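Long-range contact in bromoperoxidase A1 (Streptomyces aureofaciens, PDB 1A8Q), which halogenates organic substrates without haem or metal, brominating as well as probably chlorinating, and may act in 7-chlorotetracycline biosynthesis: residues D7-D15 with I50-T61. Numbering follows the deposited sequence.
Sequences DGVEIFYKD and IAHDRRGHGHST
Strands 10-15 and 50-52 are antiparallel neighbours in the central sheet of the alpha/beta hydrolase fold. The chain after 50-52 loops out through two beta turns and meets strand 10-15 again at Ser60 and Thr61. Lys14 and Ala51 form a hydrogen-bonded pair, with Lys14 N to Ala51 O at 2.9 Å and Ala51 N returning to Lys14 O. Asp53 N continues the pairing to Phe12 O. Beyond it, side-chain hydroxyls take the N-H groups of Phe12 and Glu10. Ser60 OG accepts from Phe12 N at 2.9 Å and donates to Asp53 O at 2.6 Å. Thr61 OG1 accepts from Glu10 N at 2.8 Å, while Thr61 N donates to Glu10 O.

With CG anti to the backbone N (chi1 -178°), the Phe12 ring runs alongside His59, pointing the same way. His59 CB sits over the ring face, 4.0 Å from its centroid. The imidazole edge also turns to that face, with the planes at 64°. Asp53 OD2 accepts a hydrogen bond from His59 N at 2.9 Å, and its OD1 is held by Gly32 N. Val9 CG2 meets the Arg55 guanidinium 3.8 Å from NH1. A water joins NH1 to Asp7 OD2, but Asp75 gives this arginine its salt bridge. The buried Ile11 packs its CG2 on His52 CB and Asp53 O.

The Ser60 and Thr61 hydroxyls thus extend sheet-like bonding into a loop, and Asp53 fixes the turn carrying His59 against Phe12.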
loop_
_atom_site.group_PDB
_atom_site.type_symbol
_atom_site.label_atom_id
_atom_site.label_comp_id
_atom_site.label_asym_id
_atom_site.label_seq_id
_atom_site.Cartn_x
_atom_site.Cartn_y
_atom_site.Cartn_z
ATOM N N ASP A 7 -14.798 14.764 8.289
ATOM C CA ASP A 7 -15.029 15.797 7.299
ATOM C C ASP A 7 -16.233 15.537 6.400
ATOM O O ASP A 7 -16.408 16.294 5.427
ATOM C CB ASP A 7 -13.866 15.881 6.302
ATOM C CG ASP A 7 -12.549 16.222 6.961
ATOM O OD1 ASP A 7 -12.552 17.141 7.802
ATOM O OD2 ASP A 7 -11.551 15.561 6.598
ATOM N N GLY A 8 -16.946 14.445 6.606
ATOM C CA GLY A 8 -18.122 14.163 5.793
ATOM C C GLY A 8 -17.775 13.369 4.544
ATOM O O GLY A 8 -18.651 13.179 3.685
ATOM N N VAL A 9 -16.565 12.839 4.467
ATOM C CA VAL A 9 -16.157 12.066 3.289
ATOM C C VAL A 9 -16.660 10.639 3.455
ATOM O O VAL A 9 -16.630 10.161 4.590
ATOM C CB VAL A 9 -14.636 12.114 3.126
ATOM C CG1 VAL A 9 -14.106 11.152 2.082
ATOM C CG2 VAL A 9 -14.276 13.544 2.670
ATOM N N GLU A 10 -17.101 9.987 2.388
ATOM C CA GLU A 10 -17.556 8.594 2.564
ATOM C C GLU A 10 -16.448 7.648 2.136
ATOM O O GLU A 10 -16.022 7.626 0.979
ATOM C CB GLU A 10 -18.816 8.383 1.703
ATOM C CG GLU A 10 -19.991 9.165 2.268
ATOM C CD GLU A 10 -21.272 8.919 1.483
ATOM O OE1 GLU A 10 -21.225 8.922 0.245
ATOM O OE2 GLU A 10 -22.302 8.682 2.141
ATOM N N ILE A 11 -15.970 6.830 3.083
ATOM C CA ILE A 11 -14.905 5.871 2.760
ATOM C C ILE A 11 -15.563 4.503 2.607
ATOM O O ILE A 11 -16.191 4.020 3.559
ATOM C CB ILE A 11 -13.873 5.839 3.895
ATOM C CG1 ILE A 11 -13.086 7.176 3.940
ATOM C CG2 ILE A 11 -12.847 4.698 3.747
ATOM C CD1 ILE A 11 -12.315 7.516 2.688
ATOM N N PHE A 12 -15.437 3.941 1.414
ATOM C CA PHE A 12 -16.068 2.623 1.172
ATOM C C PHE A 12 -15.155 1.536 1.715
ATOM O O PHE A 12 -13.940 1.654 1.531
ATOM C CB PHE A 12 -16.213 2.413 -0.352
ATOM C CG PHE A 12 -16.906 1.094 -0.677
ATOM C CD1 PHE A 12 -18.293 1.024 -0.666
ATOM C CD2 PHE A 12 -16.150 -0.005 -1.000
ATOM C CE1 PHE A 12 -18.906 -0.192 -0.982
ATOM C CE2 PHE A 12 -16.773 -1.224 -1.287
ATOM C CZ PHE A 12 -18.148 -1.300 -1.270
ATOM N N TYR A 13 -15.678 0.432 2.260
ATOM C CA TYR A 13 -14.780 -0.628 2.689
ATOM C C TYR A 13 -15.526 -1.975 2.651
ATOM O O TYR A 13 -16.753 -1.982 2.689
ATOM C CB TYR A 13 -14.154 -0.428 4.100
ATOM C CG TYR A 13 -15.206 -0.347 5.198
ATOM C CD1 TYR A 13 -15.947 0.773 5.471
ATOM C CD2 TYR A 13 -15.408 -1.505 5.958
ATOM C CE1 TYR A 13 -16.904 0.789 6.472
ATOM C CE2 TYR A 13 -16.348 -1.500 6.996
ATOM C CZ TYR A 13 -17.080 -0.367 7.228
ATOM O OH TYR A 13 -18.035 -0.356 8.224
ATOM N N LYS A 14 -14.722 -3.008 2.539
ATOM C CA LYS A 14 -15.184 -4.394 2.670
ATOM C C LYS A 14 -14.865 -4.895 4.073
ATOM O O LYS A 14 -13.816 -4.520 4.597
ATOM C CB LYS A 14 -14.378 -5.263 1.697
ATOM C CG LYS A 14 -14.818 -5.039 0.247
ATOM C CD LYS A 14 -14.094 -5.943 -0.693
ATOM C CE LYS A 14 -13.035 -5.319 -1.582
ATOM N NZ LYS A 14 -13.570 -4.127 -2.335
ATOM N N ASP A 15 -15.813 -5.657 4.679
ATOM C CA ASP A 15 -15.541 -6.096 6.071
ATOM C C ASP A 15 -16.042 -7.535 6.149
ATOM O O ASP A 15 -17.286 -7.735 6.086
ATOM C CB ASP A 15 -16.332 -5.193 7.010
ATOM C CG ASP A 15 -16.248 -5.536 8.493
ATOM O OD1 ASP A 15 -15.628 -6.550 8.800
ATOM O OD2 ASP A 15 -16.802 -4.778 9.287
ATOM N N ILE A 50 -10.481 -6.501 6.607
ATOM C CA ILE A 50 -11.129 -5.260 6.233
ATOM C C ILE A 50 -10.255 -4.557 5.198
ATOM O O ILE A 50 -9.035 -4.528 5.325
ATOM C CB ILE A 50 -11.266 -4.324 7.463
ATOM C CG1 ILE A 50 -12.370 -4.867 8.394
ATOM C CG2 ILE A 50 -11.638 -2.891 7.100
ATOM C CD1 ILE A 50 -12.165 -4.465 9.835
ATOM N N ALA A 51 -10.888 -3.991 4.142
ATOM C CA ALA A 51 -10.038 -3.263 3.174
ATOM C C ALA A 51 -10.844 -2.072 2.659
ATOM O O ALA A 51 -11.930 -2.231 2.111
ATOM C CB ALA A 51 -9.575 -4.122 2.008
ATOM N N HIS A 52 -10.300 -0.868 2.929
ATOM C CA HIS A 52 -11.005 0.351 2.568
ATOM C C HIS A 52 -10.427 0.911 1.283
ATOM O O HIS A 52 -9.337 0.547 0.849
ATOM C CB HIS A 52 -10.898 1.461 3.639
ATOM C CG HIS A 52 -9.483 1.825 3.982
ATOM N ND1 HIS A 52 -8.575 0.907 4.433
ATOM C CD2 HIS A 52 -8.824 3.026 3.914
ATOM C CE1 HIS A 52 -7.416 1.484 4.676
ATOM N NE2 HIS A 52 -7.534 2.779 4.377
ATOM N N ASP A 53 -11.211 1.776 0.633
ATOM C CA ASP A 53 -10.757 2.477 -0.549
ATOM C C ASP A 53 -10.365 3.914 -0.111
ATOM O O ASP A 53 -11.177 4.596 0.533
ATOM C CB ASP A 53 -11.922 2.638 -1.548
ATOM C CG ASP A 53 -12.344 1.304 -2.188
ATOM O OD1 ASP A 53 -11.663 0.273 -2.058
ATOM O OD2 ASP A 53 -13.394 1.325 -2.878
ATOM N N ARG A 54 -9.144 4.283 -0.438
ATOM C CA ARG A 54 -8.640 5.631 -0.045
ATOM C C ARG A 54 -9.549 6.692 -0.666
ATOM O O ARG A 54 -10.146 6.471 -1.715
ATOM C CB ARG A 54 -7.214 5.750 -0.565
ATOM C CG ARG A 54 -6.506 7.085 -0.223
ATOM C CD ARG A 54 -4.985 6.985 -0.479
ATOM N NE ARG A 54 -4.468 5.965 0.459
ATOM C CZ ARG A 54 -3.951 4.813 0.079
ATOM N NH1 ARG A 54 -3.751 4.409 -1.171
ATOM N NH2 ARG A 54 -3.563 3.951 1.049
ATOM N N ARG A 55 -9.670 7.841 -0.015
ATOM C CA ARG A 55 -10.483 8.944 -0.577
ATOM C C ARG A 55 -10.104 9.120 -2.027
ATOM O O ARG A 55 -8.970 9.045 -2.466
ATOM C CB ARG A 55 -10.238 10.239 0.219
ATOM C CG ARG A 55 -8.778 10.690 0.097
ATOM C CD ARG A 55 -8.443 11.661 1.223
ATOM N NE ARG A 55 -9.161 12.916 1.178
ATOM C CZ ARG A 55 -10.062 13.385 2.035
ATOM N NH1 ARG A 55 -10.526 12.813 3.118
ATOM N NH2 ARG A 55 -10.578 14.595 1.776
ATOM N N GLY A 56 -11.162 9.355 -2.894
ATOM C CA GLY A 56 -10.828 9.521 -4.310
ATOM C C GLY A 56 -10.431 8.281 -5.089
ATOM O O GLY A 56 -9.978 8.387 -6.222
ATOM N N HIS A 57 -10.646 7.072 -4.538
ATOM C CA HIS A 57 -10.305 5.834 -5.211
ATOM C C HIS A 57 -11.528 4.897 -5.038
ATOM O O HIS A 57 -12.290 5.076 -4.079
ATOM C CB HIS A 57 -9.075 5.151 -4.551
ATOM C CG HIS A 57 -7.774 5.920 -4.642
ATOM N ND1 HIS A 57 -7.548 7.132 -4.018
ATOM C CD2 HIS A 57 -6.638 5.591 -5.295
ATOM C CE1 HIS A 57 -6.338 7.560 -4.310
ATOM N NE2 HIS A 57 -5.767 6.655 -5.104
ATOM N N GLY A 58 -11.619 3.956 -5.941
ATOM C CA GLY A 58 -12.668 2.924 -5.812
ATOM C C GLY A 58 -14.044 3.543 -5.686
ATOM O O GLY A 58 -14.444 4.329 -6.559
ATOM N N HIS A 59 -14.777 3.191 -4.639
ATOM C CA HIS A 59 -16.122 3.678 -4.405
ATOM C C HIS A 59 -16.172 4.704 -3.284
ATOM O O HIS A 59 -17.275 5.035 -2.809
ATOM C CB HIS A 59 -17.063 2.530 -3.977
ATOM C CG HIS A 59 -17.358 1.598 -5.115
ATOM N ND1 HIS A 59 -18.016 1.938 -6.253
ATOM C CD2 HIS A 59 -17.055 0.277 -5.195
ATOM C CE1 HIS A 59 -18.101 0.885 -7.061
ATOM N NE2 HIS A 59 -17.533 -0.121 -6.416
ATOM N N SER A 60 -15.006 5.243 -2.883
ATOM C CA SER A 60 -15.082 6.311 -1.877
ATOM C C SER A 60 -15.382 7.668 -2.544
ATOM O O SER A 60 -15.307 7.762 -3.765
ATOM C CB SER A 60 -13.720 6.461 -1.158
ATOM O OG SER A 60 -13.553 5.306 -0.342
ATOM N N THR A 61 -15.732 8.663 -1.756
ATOM C CA THR A 61 -16.074 9.978 -2.405
ATOM C C THR A 61 -14.994 10.430 -3.335
ATOM O O THR A 61 -13.806 10.476 -3.010
ATOM C CB THR A 61 -16.303 11.020 -1.301
ATOM O OG1 THR A 61 -17.243 10.567 -0.352
ATOM C CG2 THR A 61 -16.831 12.351 -1.881
HETATM O O HOH W 1 -11.976 13.146 5.606
HETATM O O HOH W 2 -11.714 16.460 3.425
HETATM O O HOH W 3 -19.830 10.905 -0.944
HETATM O O HOH W 4 -12.693 -1.934 -0.672
HETATM O O HOH W 5 -13.235 -1.449 -4.016
#